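Local coordinates for lipoprotein (Mycoplasma mycoides subsp. capri, PDB 7ADK) that is probably a serine peptidase of the PA clan, cleaving immunoglobulin captured at the mycoplasma surface together with a partner binding protein, at residues N667-L676 / F686-N695. Residues are numbered along the deposited sequence; the frame is centred on the assembly and turned at random.
Sequences NSEYKFYNKL and FKEYETGKGN
F672 points the edge of its ring at the face of F686. This T-shaped pair has centroids 5.6 Å apart and planes at 74°. T691 CG2 lies over one face of F672, a CH-pi contact with CG2 4.1 Å from the ring centroid. E669 CB covers the opposite face, so the F672 ring is sandwiched. With chi1 58°, T691 OG1 sits between the backbone N and the carbonyl carbon, and CG2 is the branch that meets the F672 ring. K675 CB meets the edge of F686, 3.6 Å from its CE2. L676 lies across F686, its CD1 3.8 Å from F686 CD2.

Segment 667-676 lies in the long loop before the short helix 688-691, and segment 686-695 carries that helix; they run in opposite directions within the DUF31 peptidase region.

E669 OE2 comes to 4.2 Å from E690 OE1. These like charges would probably repel. E669 OE1 is hydrogen-bonded to a polar side chain of another protein's chain. The N667 and N695 side chains pass alongside each other with their amide planes nearly perpendicular (88°). N667 O accepts from S668 OG, and also from K277 NZ.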
loop_
_atom_site.group_PDB
_atom_site.type_symbol
_atom_site.label_atom_id
_atom_site.label_comp_id
_atom_site.label_asym_id
_atom_site.label_seq_id
_atom_site.Cartn_x
_atom_site.Cartn_y
_atom_site.Cartn_z
ATOM N N ASN B 667 -2.759 0.570 -16.588
ATOM C CA ASN B 667 -3.012 1.686 -17.479
ATOM C C ASN B 667 -4.493 2.026 -17.310
ATOM O O ASN B 667 -5.343 1.417 -17.968
ATOM C CB ASN B 667 -2.683 1.157 -18.870
ATOM C CG ASN B 667 -2.903 2.155 -19.971
ATOM O OD1 ASN B 667 -2.631 3.335 -19.832
ATOM N ND2 ASN B 667 -3.320 1.713 -21.136
ATOM N N SER B 668 -4.835 2.780 -16.269
ATOM C CA SER B 668 -6.220 3.088 -15.885
ATOM C C SER B 668 -6.337 4.245 -14.906
ATOM O O SER B 668 -5.389 4.590 -14.206
ATOM C CB SER B 668 -6.887 1.873 -15.247
ATOM O OG SER B 668 -7.347 1.030 -16.259
ATOM N N GLU B 669 -7.555 4.778 -14.826
ATOM C CA GLU B 669 -7.988 5.798 -13.878
ATOM C C GLU B 669 -7.604 5.444 -12.431
ATOM O O GLU B 669 -7.960 4.384 -11.923
ATOM C CB GLU B 669 -9.518 5.961 -13.913
ATOM C CG GLU B 669 -10.173 6.159 -15.272
ATOM C CD GLU B 669 -11.702 6.343 -15.194
ATOM O OE1 GLU B 669 -12.282 6.551 -14.115
ATOM O OE2 GLU B 669 -12.351 6.294 -16.251
ATOM N N TYR B 670 -6.989 6.375 -11.703
ATOM C CA TYR B 670 -6.700 6.222 -10.277
ATOM C C TYR B 670 -7.968 6.016 -9.420
ATOM O O TYR B 670 -7.891 5.595 -8.265
ATOM C CB TYR B 670 -5.889 7.442 -9.813
ATOM C CG TYR B 670 -6.611 8.774 -9.812
ATOM C CD1 TYR B 670 -7.505 9.072 -8.769
ATOM C CD2 TYR B 670 -6.366 9.724 -10.817
ATOM C CE1 TYR B 670 -8.175 10.303 -8.747
ATOM C CE2 TYR B 670 -7.026 10.965 -10.792
ATOM C CZ TYR B 670 -7.939 11.252 -9.760
ATOM O OH TYR B 670 -8.603 12.436 -9.728
ATOM N N LYS B 671 -9.148 6.299 -9.976
ATOM C CA LYS B 671 -10.467 6.188 -9.343
ATOM C C LYS B 671 -10.940 4.757 -9.125
ATOM O O LYS B 671 -11.846 4.554 -8.328
ATOM C CB LYS B 671 -11.483 6.973 -10.189
ATOM C CG LYS B 671 -11.183 8.478 -10.142
ATOM C CD LYS B 671 -12.093 9.293 -11.059
ATOM C CE LYS B 671 -11.728 10.777 -10.949
ATOM N NZ LYS B 671 -12.369 11.589 -12.002
ATOM N N PHE B 672 -10.341 3.759 -9.767
ATOM C CA PHE B 672 -10.759 2.358 -9.663
ATOM C C PHE B 672 -10.293 1.627 -8.392
ATOM O O PHE B 672 -10.777 0.529 -8.139
ATOM C CB PHE B 672 -10.253 1.602 -10.901
ATOM C CG PHE B 672 -10.856 1.931 -12.260
ATOM C CD1 PHE B 672 -12.054 2.656 -12.395
ATOM C CD2 PHE B 672 -10.214 1.447 -13.413
ATOM C CE1 PHE B 672 -12.576 2.922 -13.668
ATOM C CE2 PHE B 672 -10.728 1.724 -14.689
ATOM C CZ PHE B 672 -11.904 2.472 -14.816
ATOM N N TYR B 673 -9.385 2.184 -7.581
ATOM C CA TYR B 673 -8.473 1.402 -6.730
ATOM C C TYR B 673 -9.083 0.316 -5.825
ATOM O O TYR B 673 -8.707 -0.848 -5.932
ATOM C CB TYR B 673 -7.578 2.346 -5.915
ATOM C CG TYR B 673 -6.525 1.609 -5.098
ATOM C CD1 TYR B 673 -5.644 0.734 -5.751
ATOM C CD2 TYR B 673 -6.449 1.744 -3.699
ATOM C CE1 TYR B 673 -4.724 -0.025 -5.022
ATOM C CE2 TYR B 673 -5.523 0.976 -2.964
ATOM C CZ TYR B 673 -4.656 0.088 -3.628
ATOM O OH TYR B 673 -3.717 -0.623 -2.952
ATOM N N ASN B 674 -10.015 0.668 -4.944
ATOM C CA ASN B 674 -10.715 -0.272 -4.056
ATOM C C ASN B 674 -12.214 -0.369 -4.400
ATOM O O ASN B 674 -13.045 -0.694 -3.554
ATOM C CB ASN B 674 -10.419 0.120 -2.587
ATOM C CG ASN B 674 -9.262 -0.639 -1.969
ATOM O OD1 ASN B 674 -9.065 -1.820 -2.181
ATOM N ND2 ASN B 674 -8.499 -0.009 -1.112
ATOM N N LYS B 675 -12.585 -0.023 -5.640
ATOM C CA LYS B 675 -13.961 0.330 -6.013
ATOM C C LYS B 675 -14.628 -0.654 -6.983
ATOM O O LYS B 675 -15.847 -0.643 -7.106
ATOM C CB LYS B 675 -13.961 1.772 -6.545
ATOM C CG LYS B 675 -13.399 2.847 -5.599
ATOM C CD LYS B 675 -14.267 3.064 -4.355
ATOM C CE LYS B 675 -13.795 4.298 -3.579
ATOM N NZ LYS B 675 -14.718 4.656 -2.485
ATOM N N LEU B 676 -13.860 -1.516 -7.650
ATOM C CA LEU B 676 -14.325 -2.504 -8.642
ATOM C C LEU B 676 -14.789 -3.844 -8.028
ATOM O O LEU B 676 -15.194 -4.732 -8.768
ATOM C CB LEU B 676 -13.200 -2.716 -9.686
ATOM C CG LEU B 676 -13.270 -1.824 -10.936
ATOM C CD1 LEU B 676 -13.440 -0.345 -10.624
ATOM C CD2 LEU B 676 -12.001 -1.993 -11.757
ATOM N N PHE B 686 -19.554 1.806 -11.674
ATOM C CA PHE B 686 -19.007 2.383 -12.906
ATOM C C PHE B 686 -19.696 1.791 -14.140
ATOM O O PHE B 686 -20.040 0.606 -14.158
ATOM C CB PHE B 686 -17.493 2.164 -12.967
ATOM C CG PHE B 686 -16.750 2.709 -11.772
ATOM C CD1 PHE B 686 -16.358 4.059 -11.722
ATOM C CD2 PHE B 686 -16.488 1.868 -10.683
ATOM C CE1 PHE B 686 -15.702 4.563 -10.586
ATOM C CE2 PHE B 686 -15.846 2.371 -9.548
ATOM C CZ PHE B 686 -15.448 3.718 -9.495
ATOM N N LYS B 687 -19.911 2.606 -15.177
ATOM C CA LYS B 687 -20.570 2.182 -16.420
ATOM C C LYS B 687 -19.697 1.200 -17.198
ATOM O O LYS B 687 -18.482 1.344 -17.233
ATOM C CB LYS B 687 -20.895 3.395 -17.296
ATOM C CG LYS B 687 -21.838 4.428 -16.666
ATOM C CD LYS B 687 -23.245 3.906 -16.375
ATOM C CE LYS B 687 -24.150 5.077 -15.981
ATOM N NZ LYS B 687 -25.461 4.646 -15.502
ATOM N N GLU B 688 -20.307 0.240 -17.885
ATOM C CA GLU B 688 -19.572 -0.829 -18.576
ATOM C C GLU B 688 -18.620 -0.322 -19.674
ATOM O O GLU B 688 -17.613 -0.974 -19.929
ATOM C CB GLU B 688 -20.575 -1.875 -19.085
ATOM C CG GLU B 688 -19.979 -3.168 -19.658
ATOM C CD GLU B 688 -19.742 -3.212 -21.170
ATOM O OE1 GLU B 688 -19.448 -4.307 -21.685
ATOM O OE2 GLU B 688 -19.881 -2.189 -21.869
ATOM N N TYR B 689 -18.863 0.849 -20.280
ATOM C CA TYR B 689 -17.930 1.463 -21.235
ATOM C C TYR B 689 -16.633 1.966 -20.581
ATOM O O TYR B 689 -15.640 2.174 -21.265
ATOM C CB TYR B 689 -18.623 2.601 -22.010
ATOM C CG TYR B 689 -18.918 3.869 -21.224
ATOM C CD1 TYR B 689 -17.886 4.774 -20.903
ATOM C CD2 TYR B 689 -20.229 4.150 -20.805
ATOM C CE1 TYR B 689 -18.147 5.911 -20.120
ATOM C CE2 TYR B 689 -20.501 5.303 -20.047
ATOM C CZ TYR B 689 -19.458 6.172 -19.683
ATOM O OH TYR B 689 -19.717 7.237 -18.891
ATOM N N GLU B 690 -16.638 2.224 -19.272
ATOM C CA GLU B 690 -15.577 2.945 -18.562
ATOM C C GLU B 690 -14.463 1.999 -18.092
ATOM O O GLU B 690 -13.286 2.240 -18.350
ATOM C CB GLU B 690 -16.229 3.724 -17.405
ATOM C CG GLU B 690 -15.462 4.980 -16.981
ATOM C CD GLU B 690 -16.431 6.070 -16.484
ATOM O OE1 GLU B 690 -16.385 7.216 -16.992
ATOM O OE2 GLU B 690 -17.273 5.789 -15.601
ATOM N N THR B 691 -14.832 0.880 -17.465
ATOM C CA THR B 691 -13.907 -0.198 -17.066
ATOM C C THR B 691 -13.607 -1.191 -18.189
ATOM O O THR B 691 -12.625 -1.922 -18.110
ATOM C CB THR B 691 -14.450 -0.973 -15.852
ATOM O OG1 THR B 691 -15.717 -1.522 -16.142
ATOM C CG2 THR B 691 -14.596 -0.103 -14.605
ATOM N N GLY B 692 -14.430 -1.236 -19.238
ATOM C CA GLY B 692 -14.376 -2.219 -20.323
ATOM C C GLY B 692 -13.435 -1.899 -21.481
ATOM O O GLY B 692 -13.577 -2.499 -22.540
ATOM N N LYS B 693 -12.478 -0.987 -21.306
ATOM C CA LYS B 693 -11.547 -0.479 -22.331
ATOM C C LYS B 693 -10.099 -0.426 -21.817
ATOM O O LYS B 693 -9.840 -0.512 -20.617
ATOM C CB LYS B 693 -12.016 0.915 -22.785
ATOM C CG LYS B 693 -13.397 0.969 -23.465
ATOM C CD LYS B 693 -13.506 0.218 -24.798
ATOM C CE LYS B 693 -12.681 0.863 -25.919
ATOM N NZ LYS B 693 -12.315 -0.132 -26.943
ATOM N N GLY B 694 -9.139 -0.278 -22.722
ATOM C CA GLY B 694 -7.811 0.239 -22.409
ATOM C C GLY B 694 -7.784 1.770 -22.346
ATOM O O GLY B 694 -8.813 2.430 -22.210
ATOM N N ASN B 695 -6.591 2.337 -22.451
ATOM C CA ASN B 695 -6.381 3.759 -22.708
ATOM C C ASN B 695 -5.538 3.939 -23.977
ATOM O O ASN B 695 -5.357 2.992 -24.741
ATOM C CB ASN B 695 -5.859 4.450 -21.430
ATOM C CG ASN B 695 -6.848 4.449 -20.276
ATOM O OD1 ASN B 695 -6.496 4.204 -19.141
ATOM N ND2 ASN B 695 -8.122 4.703 -20.480
#